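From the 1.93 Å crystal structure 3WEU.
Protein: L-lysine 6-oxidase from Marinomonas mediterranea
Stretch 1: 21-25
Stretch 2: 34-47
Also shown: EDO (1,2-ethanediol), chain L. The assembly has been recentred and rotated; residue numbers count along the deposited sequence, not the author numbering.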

# COMPACT_ATOMS: atom_id res chain seq x y z
N ASN A 21 11.54 -21.29 -30.45
CA ASN A 21 11.56 -20.13 -31.37
C ASN A 21 12.61 -19.11 -30.89
O ASN A 21 12.36 -18.30 -29.97
N PHE A 22 13.77 -19.13 -31.54
CA PHE A 22 14.90 -18.33 -31.06
C PHE A 22 15.74 -17.82 -32.23
O PHE A 22 15.68 -18.36 -33.34
N VAL A 23 16.57 -16.83 -31.93
CA VAL A 23 17.56 -16.36 -32.82
C VAL A 23 18.94 -16.71 -32.27
O VAL A 23 19.08 -17.04 -31.09
N LEU A 24 19.94 -16.64 -33.13
CA LEU A 24 21.30 -16.82 -32.75
C LEU A 24 22.03 -15.47 -32.58
O LEU A 24 21.57 -14.36 -32.94
N ASN A 25 23.22 -15.59 -32.03
CA ASN A 25 23.95 -14.43 -31.53
C ASN A 25 24.39 -13.50 -32.62
O ASN A 25 24.64 -13.91 -33.76
N TYR A 34 20.65 -13.42 -35.48
CA TYR A 34 20.43 -14.14 -36.73
C TYR A 34 19.31 -15.12 -36.68
O TYR A 34 19.14 -15.82 -35.71
N GLU A 35 18.54 -15.18 -37.77
CA GLU A 35 17.70 -16.32 -38.01
C GLU A 35 18.61 -17.52 -38.26
O GLU A 35 19.85 -17.38 -38.49
N HIS A 36 18.02 -18.71 -38.22
CA HIS A 36 18.79 -19.89 -38.49
C HIS A 36 18.01 -20.91 -39.31
O HIS A 36 16.79 -20.84 -39.36
N ASP A 37 18.73 -21.89 -39.85
CA ASP A 37 18.11 -23.02 -40.62
C ASP A 37 17.86 -24.21 -39.71
O ASP A 37 18.11 -24.13 -38.56
N VAL A 38 17.37 -25.34 -40.25
CA VAL A 38 17.00 -26.47 -39.40
C VAL A 38 18.16 -27.17 -38.74
O VAL A 38 17.94 -27.85 -37.76
N ASP A 39 19.36 -26.95 -39.30
CA ASP A 39 20.62 -27.39 -38.74
C ASP A 39 21.16 -26.45 -37.64
O ASP A 39 22.24 -26.72 -37.13
N LEU A 40 20.43 -25.36 -37.37
CA LEU A 40 20.80 -24.35 -36.39
C LEU A 40 22.11 -23.59 -36.77
O LEU A 40 22.84 -23.12 -35.90
N LYS A 41 22.33 -23.41 -38.07
CA LYS A 41 23.32 -22.50 -38.58
C LYS A 41 22.69 -21.15 -38.91
O LYS A 41 21.57 -21.10 -39.39
N PRO A 42 23.41 -20.08 -38.60
CA PRO A 42 22.88 -18.74 -38.82
C PRO A 42 22.65 -18.52 -40.30
O PRO A 42 23.47 -18.99 -41.12
N THR A 43 21.56 -17.87 -40.66
CA THR A 43 21.27 -17.60 -42.05
C THR A 43 21.33 -16.08 -42.30
O THR A 43 22.37 -15.57 -42.62
N THR A 44 20.20 -15.45 -42.19
CA THR A 44 20.00 -14.02 -42.43
C THR A 44 19.85 -13.37 -41.08
O THR A 44 19.55 -14.05 -40.10
N THR A 45 20.01 -12.06 -41.03
CA THR A 45 19.70 -11.36 -39.80
C THR A 45 18.23 -11.44 -39.49
O THR A 45 17.35 -11.74 -40.35
N VAL A 46 17.93 -11.23 -38.22
CA VAL A 46 16.58 -11.36 -37.67
C VAL A 46 15.55 -10.60 -38.48
O VAL A 46 15.76 -9.45 -38.87
N VAL A 47 14.43 -11.26 -38.74
CA VAL A 47 13.30 -10.60 -39.34
C VAL A 47 12.51 -9.95 -38.23
O VAL A 47 12.56 -8.73 -38.14

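Packing of Phe22, Val23 and Leu24 against the second stretch, whose hairpin turns at Asp37 to Leu40. A single antiparallel bridge, Leu24 N to Tyr34 O (2.8 Å) and Tyr34 N to Leu24 O (2.9 Å), pins the backbones where the strands cross at 113°; beyond it, side chains make the fit. Leu24 (m, t) is the main bump. Its m, t rotamer directs CD1 into a hollow bounded by His36, Leu40 and Pro42: CD1 lies 3.7 Å from His36 CB, 3.5 Å from Leu40 O and 4.0 Å from Pro42 CD, while Leu24 CB rests 4.3 Å from Tyr34 CB. His36 (p) points toward the first stretch and lays its ring in an offset stack on Phe22 (p, chi2 93°), centroids 4.7 Å apart and planes at 21°, with His36 NE2 over one ring face, 3.6 Å from Phe22 CE1. The ring is steadied by His36 ND1 donating to Asp37 O (2.9 Å); water 1 joins His36 NE2 to Phe22 N, 2.8 Å from each. Beside the imidazole, Leu40 CD1 reaches Phe22 CZ at 4.2 Å. Val23 (m) sets CG1 4.1 Å from CG2 of Val46 (p), which points inward. Glu35 starts away, but its end folds back, OE2 accepting from Val47 N (2.8 Å). Asn21 (t) misses the second stretch; its ND2 donates to O2 of 1,2-ethanediol (3.0 Å).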

# COMPACT_ATOMS: atom_id res chain seq x y z
CB ASN A 21 10.17 -19.49 -31.43
CG ASN A 21 10.06 -18.39 -32.47
OD1 ASN A 21 10.98 -18.14 -33.23
ND2 ASN A 21 8.91 -17.76 -32.53
CB PHE A 22 15.80 -19.09 -30.08
CG PHE A 22 16.27 -20.42 -30.58
CD1 PHE A 22 17.48 -20.55 -31.25
CD2 PHE A 22 15.50 -21.54 -30.38
CE1 PHE A 22 17.91 -21.76 -31.76
CE2 PHE A 22 15.93 -22.80 -30.88
CZ PHE A 22 17.12 -22.89 -31.58
CB VAL A 23 17.38 -14.83 -33.08
CG1 VAL A 23 16.05 -14.56 -33.76
CG2 VAL A 23 17.40 -13.99 -31.82
CB LEU A 24 22.04 -17.66 -33.80
CG LEU A 24 21.43 -19.06 -33.96
CD1 LEU A 24 22.21 -19.83 -34.96
CD2 LEU A 24 21.37 -19.82 -32.63
CB ASN A 25 25.22 -14.85 -30.80
CG ASN A 25 26.02 -15.86 -31.57
OD1 ASN A 25 25.68 -17.06 -31.60
ND2 ASN A 25 27.11 -15.40 -32.19
CB TYR A 34 21.70 -14.94 -37.12
CG TYR A 34 22.65 -14.12 -37.87
CD1 TYR A 34 23.44 -13.13 -37.22
CD2 TYR A 34 22.72 -14.24 -39.24
CE1 TYR A 34 24.28 -12.33 -37.96
CE2 TYR A 34 23.52 -13.40 -39.99
CZ TYR A 34 24.30 -12.48 -39.34
OH TYR A 34 25.09 -11.75 -40.12
CB GLU A 35 16.81 -16.09 -39.23
CG GLU A 35 15.85 -14.91 -39.15
CD GLU A 35 14.81 -14.99 -38.07
OE1 GLU A 35 14.44 -16.14 -37.68
OE2 GLU A 35 14.31 -13.91 -37.70
CB HIS A 36 19.24 -20.50 -37.14
CG HIS A 36 18.09 -20.95 -36.31
ND1 HIS A 36 17.45 -22.14 -36.53
CD2 HIS A 36 17.46 -20.35 -35.27
CE1 HIS A 36 16.43 -22.25 -35.69
NE2 HIS A 36 16.41 -21.17 -34.93
CB ASP A 37 18.95 -23.48 -41.78
CG ASP A 37 20.29 -24.02 -41.39
OD1 ASP A 37 20.60 -24.48 -40.28
OD2 ASP A 37 21.11 -23.94 -42.27
CB VAL A 38 16.16 -27.53 -40.18
CG1 VAL A 38 14.86 -26.86 -40.59
CG2 VAL A 38 16.95 -28.08 -41.32
CB ASP A 39 21.69 -27.49 -39.82
CG ASP A 39 21.41 -28.62 -40.85
OD1 ASP A 39 20.68 -29.53 -40.50
OD2 ASP A 39 21.98 -28.56 -41.95
CB LEU A 40 20.96 -24.96 -35.01
CG LEU A 40 19.75 -25.18 -34.15
CD1 LEU A 40 18.38 -25.20 -34.81
CD2 LEU A 40 19.94 -26.20 -33.03
CB LYS A 41 23.96 -23.08 -39.79
CG LYS A 41 24.51 -24.44 -39.35
CD LYS A 41 25.21 -25.13 -40.46
CE LYS A 41 25.80 -26.43 -39.88
NZ LYS A 41 26.93 -26.62 -40.77
CB PRO A 42 23.99 -17.83 -38.31
CG PRO A 42 25.17 -18.70 -38.02
CD PRO A 42 24.75 -20.09 -38.00
CB THR A 43 19.94 -18.21 -42.45
OG1 THR A 43 18.91 -17.85 -41.53
CG2 THR A 43 20.06 -19.80 -42.49
CB THR A 44 18.67 -13.72 -43.17
OG1 THR A 44 17.52 -13.97 -42.31
CG2 THR A 44 18.51 -14.50 -44.36
CB THR A 45 20.16 -9.92 -39.84
OG1 THR A 45 19.72 -9.38 -41.06
CG2 THR A 45 21.63 -9.88 -39.82
CB VAL A 46 16.56 -10.85 -36.23
CG1 VAL A 46 16.92 -9.38 -36.19
CG2 VAL A 46 15.19 -11.02 -35.57
CB VAL A 47 12.46 -11.60 -40.16
CG1 VAL A 47 11.25 -10.92 -40.76
CG2 VAL A 47 13.34 -12.26 -41.24
C1 EDO L . 6.13 -17.06 -35.33
O1 EDO L . 5.17 -16.51 -34.46
C2 EDO L . 7.04 -15.97 -35.71
O2 EDO L . 8.21 -16.08 -34.86
O HOH W 1 14.00 -21.12 -33.55